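PDB 3ZRG: PexRD2 family secreted RxLR effector peptide, putative from Phytophthora infestans, which acts as an RxLR effector that enhances colonization of Nicotiana benthamiana leaves by the pathogen and induces a weak cell death response there. Local coordinates for the interface of chains A and B. Numbering follows the deposited sequence. Chains: chain A/B, PEXRD2 family secreted RXLR effector peptide, putative.

Contact 1: the interface of chains A and B. Residues chain A 35-38, 42; chain B 46, 51-52, 55-56.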
# COMPACT_ATOMS: atom_id res chain seq x y z
N ALA A 35 -1.87 -1.77 11.38
CA ALA A 35 -3.08 -2.04 10.60
C ALA A 35 -3.08 -3.45 10.02
O ALA A 35 -4.13 -4.07 9.90
CB ALA A 35 -3.24 -1.02 9.49
N ALA A 36 -1.91 -3.97 9.62
CA ALA A 36 -1.84 -5.35 9.10
C ALA A 36 -2.27 -6.37 10.14
O ALA A 36 -2.74 -7.44 9.77
CB ALA A 36 -0.40 -5.69 8.55
N ASN A 37 -2.14 -6.05 11.43
CA ASN A 37 -2.48 -6.96 12.48
C ASN A 37 -3.86 -6.73 13.09
O ASN A 37 -4.49 -7.68 13.50
CB ASN A 37 -1.42 -6.91 13.59
CG ASN A 37 -0.06 -7.30 13.10
OD1 ASN A 37 0.08 -8.26 12.32
ND2 ASN A 37 0.96 -6.58 13.54
N SER A 38 -4.30 -5.47 13.16
CA SER A 38 -5.47 -5.09 13.96
C SER A 38 -6.56 -4.53 13.08
O SER A 38 -6.32 -3.55 12.38
CB SER A 38 -5.08 -3.97 14.91
OG SER A 38 -6.22 -3.42 15.55
N MET A 42 -6.67 -0.91 11.26
CA MET A 42 -6.92 -0.87 9.82
C MET A 42 -8.07 0.05 9.45
O MET A 42 -7.95 0.88 8.51
CB MET A 42 -7.25 -2.28 9.31
CG MET A 42 -7.57 -2.34 7.80
SD MET A 42 -6.12 -2.09 6.72
CE MET A 42 -5.49 -3.77 6.77
N GLY B 46 -10.32 -3.20 3.72
CA GLY B 46 -9.40 -3.37 4.86
C GLY B 46 -9.64 -4.65 5.66
O GLY B 46 -8.73 -5.14 6.34
N MET B 51 -5.63 -7.33 1.67
CA MET B 51 -5.16 -6.03 2.10
C MET B 51 -4.20 -6.14 3.28
O MET B 51 -3.18 -5.42 3.34
CB MET B 51 -6.32 -5.10 2.41
CG MET B 51 -5.91 -3.72 2.64
SD MET B 51 -5.28 -3.00 1.07
CE MET B 51 -5.36 -1.26 1.47
N LYS B 52 -4.48 -7.04 4.21
CA LYS B 52 -3.61 -7.19 5.36
C LYS B 52 -2.21 -7.65 4.90
O LYS B 52 -1.21 -7.18 5.42
CB LYS B 52 -4.21 -8.14 6.39
CG LYS B 52 -5.48 -7.58 7.11
CD LYS B 52 -6.32 -8.67 7.76
CE LYS B 52 -5.58 -9.40 8.90
NZ LYS B 52 -5.33 -8.46 10.04
N LEU B 55 -0.29 -4.71 3.32
CA LEU B 55 0.25 -3.78 4.32
C LEU B 55 1.43 -4.38 5.10
O LEU B 55 2.40 -3.66 5.39
CB LEU B 55 -0.83 -3.28 5.28
CG LEU B 55 -1.94 -2.41 4.69
CD1 LEU B 55 -2.61 -1.56 5.79
CD2 LEU B 55 -1.43 -1.54 3.55
N ARG B 56 1.39 -5.69 5.38
CA ARG B 56 2.51 -6.35 6.07
C ARG B 56 3.76 -6.25 5.20
O ARG B 56 4.86 -5.93 5.71
CB ARG B 56 2.20 -7.83 6.33
CG ARG B 56 3.24 -8.49 7.25
CD ARG B 56 2.82 -9.86 7.68
NE ARG B 56 1.43 -9.88 8.14
CZ ARG B 56 1.00 -9.51 9.35
NH1 ARG B 56 1.83 -9.10 10.31
NH2 ARG B 56 -0.29 -9.58 9.61
O HOH W 1 -6.30 -5.94 10.23
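B:Arg56 sets off with CG anti to its backbone N (chi1 -171°), then bends at chi3, which turns its guanidinium toward A:Asn37. The amide of A:Asn37 swings out with CG anti to its carbonyl carbon (chi1 -61°). Both residues belong to the helical WY-type effector domain of PexRD2, an RxLR effector, and meet where two copies of the domain pack. The two side chains cross at about a right angle. Two nitrogens of B:Arg56 donate end-on to the amide oxygen OD1 of A:Asn37, NH1 at 2.8 Å and NH2 at 3.0 Å. OD1 lies close to the guanidinium plane, while the amide plane is turned 32° from it. The methyl CB of A:Ala36 sits over one guanidinium face, toward its rim.

B:Lys52 brings its ammonium NZ to the backbone O of A:Ala36 at 2.8 Å. NZ approaches from above that carbonyl plane. A water 2.7 Å from NZ of B:Lys52 links it to the backbone O of A:Ala35. The lysine thus engages carbonyl groups near the C-terminal end of helix 29-37, where the helix dipole would favour a positive charge.

Beside this polar group, CG of A:Met42 lies 3.6 Å from CA of B:Gly46. The sulfur SD of A:Met42 meets the CD1 branch of B:Leu55 at 3.7 Å, and that same methyl reaches CB of A:Ala35.

Contact 2: the interface of chains A and B. Residues chain A 51, 55, 58-59; chain B 29, 32-33, 42, 51.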
# COMPACT_ATOMS: atom_id res chain seq x y z
N MET A 51 -3.69 7.89 4.14
CA MET A 51 -3.81 6.57 3.49
C MET A 51 -4.39 6.70 2.08
O MET A 51 -3.99 5.97 1.19
CB MET A 51 -4.69 5.63 4.30
CG MET A 51 -4.63 4.21 3.87
SD MET A 51 -2.97 3.49 3.90
CE MET A 51 -3.30 1.77 3.63
N LEU A 55 -2.43 5.22 -1.14
CA LEU A 55 -3.03 4.22 -2.02
C LEU A 55 -3.16 4.81 -3.43
O LEU A 55 -3.04 4.08 -4.39
CB LEU A 55 -4.36 3.77 -1.46
CG LEU A 55 -4.25 2.90 -0.21
CD1 LEU A 55 -5.70 2.64 0.29
CD2 LEU A 55 -3.47 1.60 -0.50
N LEU A 58 0.28 4.34 -4.91
CA LEU A 58 0.51 2.92 -5.17
C LEU A 58 -0.09 2.54 -6.52
O LEU A 58 0.58 1.90 -7.35
CB LEU A 58 -0.09 2.09 -4.03
CG LEU A 58 0.12 0.58 -4.07
CD1 LEU A 58 -0.13 -0.01 -2.67
CD2 LEU A 58 -0.81 -0.03 -5.07
N ASN A 59 -1.35 2.93 -6.77
CA ASN A 59 -1.96 2.58 -8.06
C ASN A 59 -1.25 3.28 -9.22
O ASN A 59 -1.11 2.71 -10.29
CB ASN A 59 -3.46 2.91 -8.09
CG ASN A 59 -4.31 1.86 -7.36
OD1 ASN A 59 -3.81 0.85 -6.85
ND2 ASN A 59 -5.60 2.11 -7.30
N THR B 29 -5.39 -3.59 -7.20
CA THR B 29 -5.29 -2.18 -7.64
C THR B 29 -6.64 -1.65 -8.10
O THR B 29 -7.00 -0.52 -7.74
CB THR B 29 -4.22 -1.95 -8.72
OG1 THR B 29 -4.53 -2.73 -9.87
CG2 THR B 29 -2.84 -2.34 -8.19
N ILE B 32 -8.66 -1.04 -4.91
CA ILE B 32 -8.15 0.15 -4.21
C ILE B 32 -8.72 1.41 -4.85
O ILE B 32 -9.24 2.31 -4.15
CB ILE B 32 -6.61 0.15 -4.22
CG1 ILE B 32 -6.12 -0.89 -3.21
CG2 ILE B 32 -6.05 1.55 -3.85
CD1 ILE B 32 -4.74 -1.38 -3.46
N ALA B 33 -8.75 1.44 -6.18
CA ALA B 33 -9.31 2.60 -6.84
C ALA B 33 -10.78 2.76 -6.50
O ALA B 33 -11.29 3.89 -6.32
CB ALA B 33 -9.15 2.49 -8.38
N MET B 42 -14.00 1.02 1.56
CA MET B 42 -12.69 1.01 2.16
C MET B 42 -12.65 0.12 3.39
O MET B 42 -11.69 -0.63 3.56
CB MET B 42 -12.23 2.44 2.50
CG MET B 42 -10.83 2.51 3.05
SD MET B 42 -9.52 1.94 1.89
CE MET B 42 -8.33 3.26 2.06
N MET B 51 -5.63 -7.33 1.67
CA MET B 51 -5.16 -6.03 2.10
C MET B 51 -4.20 -6.14 3.28
O MET B 51 -3.18 -5.42 3.34
CB MET B 51 -6.32 -5.10 2.41
CG MET B 51 -5.91 -3.72 2.64
SD MET B 51 -5.28 -3.00 1.07
CE MET B 51 -5.36 -1.26 1.47
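The two methyl branches of A:Leu55 meet the methyl ends of B:Met42 and B:Met51. The CD1 branch meets the methyl CE of B:Met42 tip to tip. The modelled separation of this pair is shorter than normal packing, so its exact value is doubtful. CE of B:Met51 also comes tip to tip and lies near both branches of A:Leu55, 4.0 Å from CD2 and 4.1 Å from CD1. Nearer the backbone, CB of A:Leu55 rests against the CG2 methyl of B:Ile32 at 3.7 Å.

One helical turn further on, A:Asn59 lies across helix 29-35 of chain B. Its side chain crosses those of B:Thr29 and B:Ile32 at a slant. The amide nitrogen ND2 gives a weak, bent hydrogen bond to the backbone O of B:Thr29, 3.0 Å away with 125° at the hydrogen. The amide oxygen OD1 turns toward CB of B:Thr29 at 3.4 Å. CG2 of B:Ile32 lies 3.5 Å from ND2 of A:Asn59, so this methyl touches both the amide and the leucine. B:Ala33 adds its CB beside the same nitrogen, at 3.7 Å.

A:Asn59 holds CG anti to its carbonyl carbon (chi1 -78°), which directs the amide toward the backbone of B:Thr29. B:Met42 sends CG anti to its backbone N (chi1 -176°) and then bends at chi2 and chi3, which carries CE to a loose approach, 4.2 Å from CG of A:Met51.

A:Met51 lies one turn before A:Leu55 on helix 49-63. Helix 49-63 of chain A thus packs on helices 29-35, 39-47 and 49-63 of chain B. The site supplies a largely apolar surface that joins the two effector domains in the crystallised dimer.

The C-alpha centres of contact 1 and contact 2 are about 12 Å apart, and both contacts include B:Met51. Both are patches of one two-fold symmetric interface. The pairing of residue 42 with residue 55 in contact 2 is the chain-exchanged counterpart of that in contact 1. The copies differ in detail, with chi3 at 82° in A:Met42 and 133° in B:Met42. Helix 49-63 of chain B takes part in both contacts, and that of chain A in contact 2. Contact 1 adds directional polar bonds, whereas contact 2 is mainly apolar. The structure alone does not show whether this dimer acts in the plant cell.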